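Local coordinates for flavohemoprotein (Vibrio cholerae O1 biovar El Tor, PDB 4EH1), which probably oxidises nitric oxide to nitrate with O2 and NAD(P)H, this piece being the C-terminal reductase region that carries FAD, at residues R1-K11 with V93-Y102; V13-F21 with S152-Q160. All coordinates share one frame; numbering follows the deposited sequence.

Interaction 1 of 2, residues R1-K11 with V93-Y102; sequences RDGRTFVVREK and VKVGDSVKLY. With SO4 (sulfate ion), chain E.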
loop_
_atom_site.group_PDB
_atom_site.type_symbol
_atom_site.label_atom_id
_atom_site.label_comp_id
_atom_site.label_asym_id
_atom_site.label_seq_id
_atom_site.Cartn_x
_atom_site.Cartn_y
_atom_site.Cartn_z
ATOM N N ARG A 1 0.659 30.210 -8.669
ATOM C CA ARG A 1 1.762 29.272 -8.905
ATOM C C ARG A 1 1.486 27.855 -8.395
ATOM O O ARG A 1 0.709 27.684 -7.457
ATOM C CB ARG A 1 3.038 29.792 -8.233
ATOM C CG ARG A 1 4.243 28.843 -8.318
ATOM C CD ARG A 1 4.916 28.707 -6.955
ATOM N NE ARG A 1 6.188 27.982 -6.969
ATOM C CZ ARG A 1 7.232 28.291 -7.732
ATOM N NH1 ARG A 1 8.342 27.580 -7.614
ATOM N NH2 ARG A 1 7.184 29.302 -8.609
ATOM N N ASP A 2 2.086 26.854 -9.055
ATOM C CA ASP A 2 2.435 25.560 -8.434
ATOM C C ASP A 2 3.939 25.258 -8.563
ATOM O O ASP A 2 4.594 25.689 -9.528
ATOM C CB ASP A 2 1.650 24.388 -9.017
ATOM C CG ASP A 2 2.317 23.033 -8.711
ATOM O OD1 ASP A 2 2.438 22.697 -7.517
ATOM O OD2 ASP A 2 2.758 22.315 -9.644
ATOM N N GLY A 3 4.473 24.508 -7.594
ATOM C CA GLY A 3 5.868 24.081 -7.568
ATOM C C GLY A 3 6.317 23.171 -8.705
ATOM O O GLY A 3 6.921 23.690 -9.654
ATOM N N ARG A 4 6.031 21.853 -8.625
ATOM C CA ARG A 4 6.560 20.863 -9.598
ATOM C C ARG A 4 5.808 19.515 -9.654
ATOM O O ARG A 4 5.349 19.009 -8.651
ATOM C CB ARG A 4 8.050 20.616 -9.336
ATOM C CG ARG A 4 8.810 19.800 -10.408
ATOM C CD ARG A 4 10.004 19.127 -9.737
ATOM N NE ARG A 4 10.952 18.436 -10.610
ATOM C CZ ARG A 4 12.167 18.076 -10.202
ATOM N NH1 ARG A 4 12.529 18.355 -8.958
ATOM N NH2 ARG A 4 13.020 17.449 -11.013
ATOM N N THR A 5 5.695 18.926 -10.836
ATOM C CA THR A 5 4.908 17.708 -10.999
ATOM C C THR A 5 5.681 16.437 -10.618
ATOM O O THR A 5 6.762 16.212 -11.109
ATOM C CB THR A 5 4.416 17.561 -12.449
ATOM O OG1 THR A 5 3.505 18.624 -12.744
ATOM C CG2 THR A 5 3.713 16.207 -12.643
ATOM N N PHE A 6 5.126 15.625 -9.728
ATOM C CA PHE A 6 5.748 14.356 -9.377
ATOM C C PHE A 6 4.812 13.231 -9.719
ATOM O O PHE A 6 3.619 13.445 -9.888
ATOM C CB PHE A 6 6.085 14.305 -7.884
ATOM C CG PHE A 6 7.387 14.964 -7.534
ATOM C CD1 PHE A 6 7.570 16.333 -7.759
ATOM C CD2 PHE A 6 8.420 14.225 -6.964
ATOM C CE1 PHE A 6 8.750 16.950 -7.433
ATOM C CE2 PHE A 6 9.615 14.832 -6.616
ATOM C CZ PHE A 6 9.796 16.209 -6.872
ATOM N N VAL A 7 5.354 12.025 -9.781
ATOM C CA VAL A 7 4.581 10.832 -10.077
ATOM C C VAL A 7 4.737 9.840 -8.923
ATOM O O VAL A 7 5.835 9.649 -8.391
ATOM C CB VAL A 7 5.050 10.203 -11.402
ATOM C CG1 VAL A 7 4.226 8.965 -11.764
ATOM C CG2 VAL A 7 4.964 11.247 -12.492
ATOM N N VAL A 8 3.622 9.240 -8.518
ATOM C CA VAL A 8 3.625 8.209 -7.502
ATOM C C VAL A 8 4.267 6.955 -8.109
ATOM O O VAL A 8 3.722 6.360 -9.049
ATOM C CB VAL A 8 2.193 7.858 -7.057
ATOM C CG1 VAL A 8 2.217 6.759 -5.995
ATOM C CG2 VAL A 8 1.450 9.107 -6.568
ATOM N N ARG A 9 5.426 6.565 -7.585
ATOM C CA ARG A 9 6.064 5.303 -7.995
ATOM C C ARG A 9 5.565 4.123 -7.143
ATOM O O ARG A 9 5.492 2.985 -7.611
ATOM C CB ARG A 9 7.576 5.412 -7.857
ATOM C CG ARG A 9 8.337 4.268 -8.521
ATOM C CD ARG A 9 9.870 4.427 -8.454
ATOM N NE ARG A 9 10.407 4.237 -7.106
ATOM C CZ ARG A 9 10.614 3.047 -6.538
ATOM N NH1 ARG A 9 10.324 1.930 -7.207
ATOM N NH2 ARG A 9 11.100 2.969 -5.297
ATOM N N GLU A 10 5.212 4.413 -5.890
ATOM C CA GLU A 10 4.866 3.375 -4.913
ATOM C C GLU A 10 3.850 3.920 -3.945
ATOM O O GLU A 10 3.949 5.086 -3.557
ATOM C CB GLU A 10 6.080 3.018 -4.081
ATOM C CG GLU A 10 6.370 1.582 -4.064
ATOM C CD GLU A 10 7.470 1.269 -5.017
ATOM O OE1 GLU A 10 8.622 1.648 -4.714
ATOM O OE2 GLU A 10 7.182 0.673 -6.074
ATOM N N LYS A 11 2.929 3.052 -3.520
ATOM C CA LYS A 11 1.876 3.368 -2.565
ATOM C C LYS A 11 1.773 2.202 -1.576
ATOM O O LYS A 11 1.159 1.192 -1.863
ATOM C CB LYS A 11 0.554 3.554 -3.308
ATOM C CG LYS A 11 -0.494 4.313 -2.527
ATOM C CD LYS A 11 -1.739 4.623 -3.371
ATOM C CE LYS A 11 -2.830 5.231 -2.474
ATOM N NZ LYS A 11 -4.054 5.509 -3.239
ATOM N N VAL A 93 -5.508 8.915 -5.643
ATOM C CA VAL A 93 -4.210 9.065 -6.266
ATOM C C VAL A 93 -3.475 7.715 -6.331
ATOM O O VAL A 93 -2.898 7.275 -5.341
ATOM C CB VAL A 93 -3.379 10.117 -5.533
ATOM C CG1 VAL A 93 -1.980 10.222 -6.170
ATOM C CG2 VAL A 93 -4.130 11.469 -5.529
ATOM N N LYS A 94 -3.494 7.084 -7.503
ATOM C CA LYS A 94 -2.890 5.762 -7.693
ATOM C C LYS A 94 -1.417 5.804 -8.089
ATOM O O LYS A 94 -0.907 6.845 -8.521
ATOM C CB LYS A 94 -3.636 5.000 -8.800
ATOM C CG LYS A 94 -5.147 5.060 -8.697
ATOM C CD LYS A 94 -5.826 4.103 -9.678
ATOM C CE LYS A 94 -5.631 4.579 -11.122
ATOM N NZ LYS A 94 -5.730 6.078 -11.255
ATOM N N VAL A 95 -0.741 4.655 -7.951
ATOM C CA VAL A 95 0.546 4.453 -8.598
ATOM C C VAL A 95 0.434 4.800 -10.081
ATOM O O VAL A 95 -0.446 4.289 -10.784
ATOM C CB VAL A 95 1.039 2.993 -8.469
ATOM C CG1 VAL A 95 2.328 2.794 -9.264
ATOM C CG2 VAL A 95 1.259 2.625 -6.997
ATOM N N GLY A 96 1.313 5.685 -10.543
ATOM C CA GLY A 96 1.281 6.144 -11.930
ATOM C C GLY A 96 0.566 7.479 -12.023
ATOM O O GLY A 96 0.715 8.182 -13.003
ATOM N N ASP A 97 -0.219 7.846 -11.009
ATOM C CA ASP A 97 -0.925 9.128 -11.080
ATOM C C ASP A 97 0.044 10.210 -10.683
ATOM O O ASP A 97 1.100 9.919 -10.129
ATOM C CB ASP A 97 -2.178 9.154 -10.191
ATOM C CG ASP A 97 -3.333 8.315 -10.772
ATOM O OD1 ASP A 97 -3.249 7.960 -11.972
ATOM O OD2 ASP A 97 -4.317 8.020 -10.032
ATOM N N SER A 98 -0.295 11.459 -10.960
ATOM C CA SER A 98 0.605 12.557 -10.608
ATOM C C SER A 98 0.006 13.605 -9.657
ATOM O O SER A 98 -1.219 13.735 -9.535
ATOM C CB SER A 98 1.130 13.219 -11.872
ATOM O OG SER A 98 0.085 13.915 -12.498
ATOM N N VAL A 99 0.886 14.328 -8.966
ATOM C CA VAL A 99 0.476 15.373 -8.041
ATOM C C VAL A 99 1.422 16.524 -8.184
ATOM O O VAL A 99 2.450 16.386 -8.798
ATOM C CB VAL A 99 0.561 14.932 -6.560
ATOM C CG1 VAL A 99 -0.334 13.731 -6.293
ATOM C CG2 VAL A 99 1.999 14.649 -6.169
ATOM N N LYS A 100 1.073 17.668 -7.607
ATOM C CA LYS A 100 1.956 18.815 -7.641
ATOM C C LYS A 100 2.603 18.941 -6.277
ATOM O O LYS A 100 1.920 18.874 -5.245
ATOM C CB LYS A 100 1.160 20.060 -7.961
ATOM C CG LYS A 100 0.274 19.904 -9.179
ATOM C CD LYS A 100 1.089 19.758 -10.454
ATOM C CE LYS A 100 0.323 18.978 -11.505
ATOM N NZ LYS A 100 1.045 18.949 -12.811
ATOM N N LEU A 101 3.913 19.137 -6.279
ATOM C CA LEU A 101 4.716 19.043 -5.072
ATOM C C LEU A 101 5.605 20.272 -4.864
ATOM O O LEU A 101 6.294 20.705 -5.783
ATOM C CB LEU A 101 5.611 17.806 -5.151
ATOM C CG LEU A 101 6.448 17.508 -3.909
ATOM C CD1 LEU A 101 6.581 16.013 -3.712
ATOM C CD2 LEU A 101 7.849 18.158 -4.024
ATOM N N TYR A 102 5.630 20.776 -3.631
ATOM C CA TYR A 102 6.410 21.956 -3.298
ATOM C C TYR A 102 7.614 21.520 -2.519
ATOM O O TYR A 102 7.556 20.538 -1.812
ATOM C CB TYR A 102 5.589 22.929 -2.465
ATOM C CG TYR A 102 4.525 23.578 -3.275
ATOM C CD1 TYR A 102 3.304 22.939 -3.491
ATOM C CD2 TYR A 102 4.731 24.826 -3.851
ATOM C CE1 TYR A 102 2.297 23.541 -4.257
ATOM C CE2 TYR A 102 3.728 25.441 -4.608
ATOM C CZ TYR A 102 2.515 24.785 -4.808
ATOM O OH TYR A 102 1.519 25.381 -5.548
HETATM S S SO4 E . 8.440 25.198 -5.217
HETATM O O1 SO4 E . 7.452 26.178 -5.679
HETATM O O2 SO4 E . 9.597 25.216 -6.089
HETATM O O3 SO4 E . 8.859 25.485 -3.847
HETATM O O4 SO4 E . 7.914 23.843 -5.289
#

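Interaction 2 of 2, residues V13-F21 with S152-Q160; sequences VESAYVTSF and SAKEHTFAQ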
loop_
_atom_site.group_PDB
_atom_site.type_symbol
_atom_site.label_atom_id
_atom_site.label_comp_id
_atom_site.label_asym_id
_atom_site.label_seq_id
_atom_site.Cartn_x
_atom_site.Cartn_y
_atom_site.Cartn_z
ATOM N N VAL A 13 0.922 0.560 2.225
ATOM C CA VAL A 13 0.172 0.687 3.458
ATOM C C VAL A 13 1.119 0.542 4.619
ATOM O O VAL A 13 1.805 -0.449 4.737
ATOM C CB VAL A 13 -0.931 -0.372 3.553
ATOM C CG1 VAL A 13 -1.710 -0.230 4.870
ATOM C CG2 VAL A 13 -1.858 -0.221 2.374
ATOM N N GLU A 14 1.164 1.546 5.480
ATOM C CA GLU A 14 2.009 1.465 6.656
ATOM C C GLU A 14 1.255 0.968 7.889
ATOM O O GLU A 14 1.837 0.307 8.720
ATOM C CB GLU A 14 2.644 2.824 6.973
ATOM C CG GLU A 14 3.476 3.394 5.859
ATOM C CD GLU A 14 4.745 2.556 5.584
ATOM O OE1 GLU A 14 4.972 1.532 6.280
ATOM O OE2 GLU A 14 5.532 2.942 4.679
ATOM N N SER A 15 -0.016 1.332 8.027
ATOM C CA SER A 15 -0.822 0.890 9.178
ATOM C C SER A 15 -2.258 1.159 8.801
ATOM O O SER A 15 -2.496 1.553 7.664
ATOM C CB SER A 15 -0.432 1.604 10.480
ATOM O OG SER A 15 -0.431 3.012 10.352
ATOM N N ALA A 16 -3.206 0.901 9.706
ATOM C CA ALA A 16 -4.639 1.034 9.386
ATOM C C ALA A 16 -4.984 2.354 8.686
ATOM O O ALA A 16 -5.752 2.381 7.758
ATOM C CB ALA A 16 -5.499 0.880 10.635
ATOM N N TYR A 17 -4.415 3.462 9.115
ATOM C CA TYR A 17 -4.841 4.728 8.524
ATOM C C TYR A 17 -3.717 5.485 7.787
ATOM O O TYR A 17 -3.943 6.550 7.205
ATOM C CB TYR A 17 -5.431 5.598 9.610
ATOM C CG TYR A 17 -6.562 4.897 10.347
ATOM C CD1 TYR A 17 -7.738 4.564 9.692
ATOM C CD2 TYR A 17 -6.442 4.581 11.690
ATOM C CE1 TYR A 17 -8.777 3.925 10.341
ATOM C CE2 TYR A 17 -7.491 3.964 12.372
ATOM C CZ TYR A 17 -8.650 3.641 11.688
ATOM O OH TYR A 17 -9.658 3.015 12.355
ATOM N N VAL A 18 -2.516 4.926 7.807
ATOM C CA VAL A 18 -1.379 5.604 7.213
ATOM C C VAL A 18 -0.875 4.832 5.984
ATOM O O VAL A 18 -0.614 3.610 6.026
ATOM C CB VAL A 18 -0.231 5.750 8.207
ATOM C CG1 VAL A 18 1.016 6.339 7.498
ATOM C CG2 VAL A 18 -0.645 6.596 9.430
ATOM N N THR A 19 -0.744 5.568 4.901
ATOM C CA THR A 19 -0.248 5.037 3.644
ATOM C C THR A 19 0.915 5.899 3.138
ATOM O O THR A 19 0.837 7.131 3.175
ATOM C CB THR A 19 -1.410 4.959 2.620
ATOM O OG1 THR A 19 -2.245 3.842 2.982
ATOM C CG2 THR A 19 -0.878 4.764 1.148
ATOM N N SER A 20 2.008 5.258 2.711
ATOM C CA SER A 20 3.163 5.994 2.189
ATOM C C SER A 20 3.059 6.183 0.665
ATOM O O SER A 20 2.489 5.346 -0.032
ATOM C CB SER A 20 4.485 5.265 2.484
ATOM O OG SER A 20 4.963 5.508 3.778
ATOM N N PHE A 21 3.655 7.258 0.163
ATOM C CA PHE A 21 3.765 7.491 -1.274
ATOM C C PHE A 21 5.219 7.794 -1.603
ATOM O O PHE A 21 5.805 8.709 -1.039
ATOM C CB PHE A 21 2.944 8.716 -1.696
ATOM C CG PHE A 21 1.466 8.578 -1.448
ATOM C CD1 PHE A 21 0.592 8.359 -2.507
ATOM C CD2 PHE A 21 0.945 8.673 -0.146
ATOM C CE1 PHE A 21 -0.796 8.233 -2.275
ATOM C CE2 PHE A 21 -0.427 8.554 0.082
ATOM C CZ PHE A 21 -1.297 8.336 -0.989
ATOM N N SER A 152 -2.911 1.162 19.044
ATOM C CA SER A 152 -2.983 -0.293 18.998
ATOM C C SER A 152 -2.053 -0.874 17.933
ATOM O O SER A 152 -1.443 -0.128 17.144
ATOM C CB SER A 152 -4.414 -0.734 18.686
ATOM O OG SER A 152 -4.791 -0.338 17.373
ATOM N N ALA A 153 -2.001 -2.205 17.888
ATOM C CA ALA A 153 -1.165 -2.907 16.931
ATOM C C ALA A 153 -1.506 -2.477 15.510
ATOM O O ALA A 153 -0.607 -2.198 14.712
ATOM C CB ALA A 153 -1.284 -4.464 17.090
ATOM N N LYS A 154 -2.794 -2.400 15.187
ATOM C CA LYS A 154 -3.145 -2.022 13.810
ATOM C C LYS A 154 -2.757 -0.589 13.432
ATOM O O LYS A 154 -2.685 -0.247 12.254
ATOM C CB LYS A 154 -4.614 -2.263 13.509
ATOM C CG LYS A 154 -5.586 -1.246 14.113
ATOM C CD LYS A 154 -6.978 -1.475 13.502
ATOM C CE LYS A 154 -7.991 -0.418 13.984
ATOM N NZ LYS A 154 -8.265 -0.517 15.457
ATOM N N GLU A 155 -2.517 0.257 14.418
ATOM C CA GLU A 155 -2.111 1.619 14.086
ATOM C C GLU A 155 -0.593 1.814 14.292
ATOM O O GLU A 155 -0.105 2.935 14.370
ATOM C CB GLU A 155 -2.913 2.649 14.919
ATOM C CG GLU A 155 -4.389 2.643 14.664
ATOM C CD GLU A 155 -5.114 3.875 15.273
ATOM O OE1 GLU A 155 -4.607 5.023 15.174
ATOM O OE2 GLU A 155 -6.204 3.693 15.862
ATOM N N HIS A 156 0.147 0.724 14.415
ATOM C CA HIS A 156 1.551 0.837 14.780
ATOM C C HIS A 156 2.388 1.139 13.510
ATOM O O HIS A 156 2.938 0.234 12.886
ATOM C CB HIS A 156 1.993 -0.476 15.435
ATOM C CG HIS A 156 3.400 -0.468 15.955
ATOM N ND1 HIS A 156 3.897 -1.470 16.772
ATOM C CD2 HIS A 156 4.419 0.399 15.764
ATOM C CE1 HIS A 156 5.152 -1.203 17.078
ATOM N NE2 HIS A 156 5.495 -0.074 16.477
ATOM N N THR A 157 2.481 2.410 13.142
ATOM C CA THR A 157 3.101 2.807 11.885
ATOM C C THR A 157 4.591 2.479 11.789
ATOM O O THR A 157 5.335 2.750 12.715
ATOM C CB THR A 157 2.915 4.315 11.721
ATOM O OG1 THR A 157 1.511 4.610 11.782
ATOM C CG2 THR A 157 3.529 4.825 10.393
ATOM N N PHE A 158 5.017 1.897 10.666
ATOM C CA PHE A 158 6.407 1.519 10.440
ATOM C C PHE A 158 6.910 0.417 11.355
ATOM O O PHE A 158 8.127 0.328 11.560
ATOM C CB PHE A 158 7.346 2.721 10.622
ATOM C CG PHE A 158 7.046 3.862 9.712
ATOM C CD1 PHE A 158 6.952 3.666 8.352
ATOM C CD2 PHE A 158 6.843 5.142 10.225
ATOM C CE1 PHE A 158 6.685 4.750 7.501
ATOM C CE2 PHE A 158 6.558 6.224 9.378
ATOM C CZ PHE A 158 6.480 6.017 8.025
ATOM N N ALA A 159 6.010 -0.406 11.911
ATOM C CA ALA A 159 6.425 -1.360 12.947
ATOM C C ALA A 159 7.633 -2.179 12.460
ATOM O O ALA A 159 8.651 -2.263 13.136
ATOM C CB ALA A 159 5.289 -2.302 13.327
ATOM N N GLN A 160 7.509 -2.752 11.269
ATOM C CA GLN A 160 8.522 -3.672 10.756
ATOM C C GLN A 160 9.810 -2.951 10.346
ATOM O O GLN A 160 10.911 -3.387 10.654
ATOM C CB GLN A 160 7.973 -4.470 9.565
ATOM C CG GLN A 160 9.014 -5.368 8.897
ATOM C CD GLN A 160 9.534 -6.450 9.849
ATOM O OE1 GLN A 160 8.940 -6.722 10.897
ATOM N NE2 GLN A 160 10.641 -7.076 9.479
#

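Interaction 1 of 2, residues R1-K11 with V93-Y102
Leu-101 lays its CD1 methyl over the centre of the Phe-6 ring, 4.0 Å above the plane, while CD2 bears on the ring at CE1. The two lie diagonally, in adjacent hydrogen-bonded pairs (Phe-6 with Val-99, Arg-4 with Leu-101) of antiparallel strands 4-13 and 98-105, neighbours in the six-stranded sheet of the FAD-binding domain found in the ferredoxin reductase family. Phe-6 N lies 2.9 Å from Val-99 O, and Val-99 N returns a bond to Phe-6 O. On this face Phe-6, Val-99 and Leu-101 are buried.

Packing stays close where the second segment enters its strand through a type II turn, Lys-94 to Asp-97. Val-8 places CG2, the methyl anti to its carbonyl carbon, 3.6 Å from CG1 of Val-93. Its own carbonyl takes the N-H of Gly-96 in the carbonyl plane. Asp-97 OD2 steadies the turn with two bonds from Lys-94: NZ arrives on the syn lone pair, the backbone N from above the carboxylate plane. The extended chain of Lys-11 carries NZ to 3.0 Å from Val-93 O, above that carbonyl's plane; the carbonyls of Leu-89 and His-90 also grip this ammonium.

The other face, with exposed Ser-98 and partly exposed Thr-5, Val-7 and Lys-100, is more open to solvent; Lys-100 NZ bonds Thr-5 OG1, and Asp-2, lying across the Lys-100 chain, is poorly ordered. At the N terminus Gly-3 CA sits over a face of the Tyr-102 ring, 4.2 Å from its centroid; the Tyr-102 hydroxyl is hydrogen-bonded to Glu-43. Arg-1, its chain bent at chi2 (-133°), brings its guanidinium edge to a sulfate, probably from the crystallisation liquor: NE lies 2.6 Å from sulfate O1, which NH1 also binds.

Interaction 2 of 2, residues V13-F21 with S152-Q160
Lys-154 O receives the backbone N-H of Ala-16 at 2.8 Å, a nearly straight bond that arrives almost end-on to the carbonyl. The CB atoms of Ser-15 and Ala-16 both pack against this same oxygen. Beside it, Ser-15 OG and Thr-157 OG1 join their hydroxyls across 2.9 Å; a chi1 of 52° holds the serine oxygen between its backbone N and carbonyl carbon, pointing to Thr-157. The Thr-157 methyl CG2 rests on both Glu-14 CB and Val-18 CG1, 4.1 Å from each.

Glu-14 and Ser-15 form a classic beta bulge facing Val-18, whose carbonyl accepts both their N-H groups; consistent with the bulge, both consecutive side chains point from the FAD-binding domain toward the NAD-binding one. Val-18 itself lies close to Val-124, which by similarity belongs to the NADP(+) site.

Phe-158, at the N-cap position of helix 159-169, turns its ring back so that CE1 comes 3.5 Å from Glu-14 CD, ring and carboxylate planes 57° apart. That carboxylate is fixed by Ser-20 OG, which donates to the anti lone pair of OE2 at 2.8 Å and is also bonded to Ser-71 OG. At the other end the Glu-155 carboxylate stands at the edge of the Tyr-17 ring, almost perpendicular to it (84°); Glu-155 OE2, bonded to Asn-151, lies 3.7 Å from Tyr-17 CE2.

In the fold
From the N terminus the chain runs through strand 4-13, which carries the first half of interaction 1, and, within 13-21, the first half of interaction 2, turns back into strand 18-25. It returns at 93-102, closing the first loop beside strand 4-13 within the antiparallel sheet, and only at 152-160 closes the second. The segments alternate, so the two contacts cross rather than nest. Interaction 1 knits the FAD-binding domain together; interaction 2 joins that domain to the one with the parallel sheet. They meet through neighbouring strands, where Lys-11 CE packs 3.6 Å from Phe-21 CE1. Both also touch the second subunit, whose Val-13 packs on Val-13 of this chain.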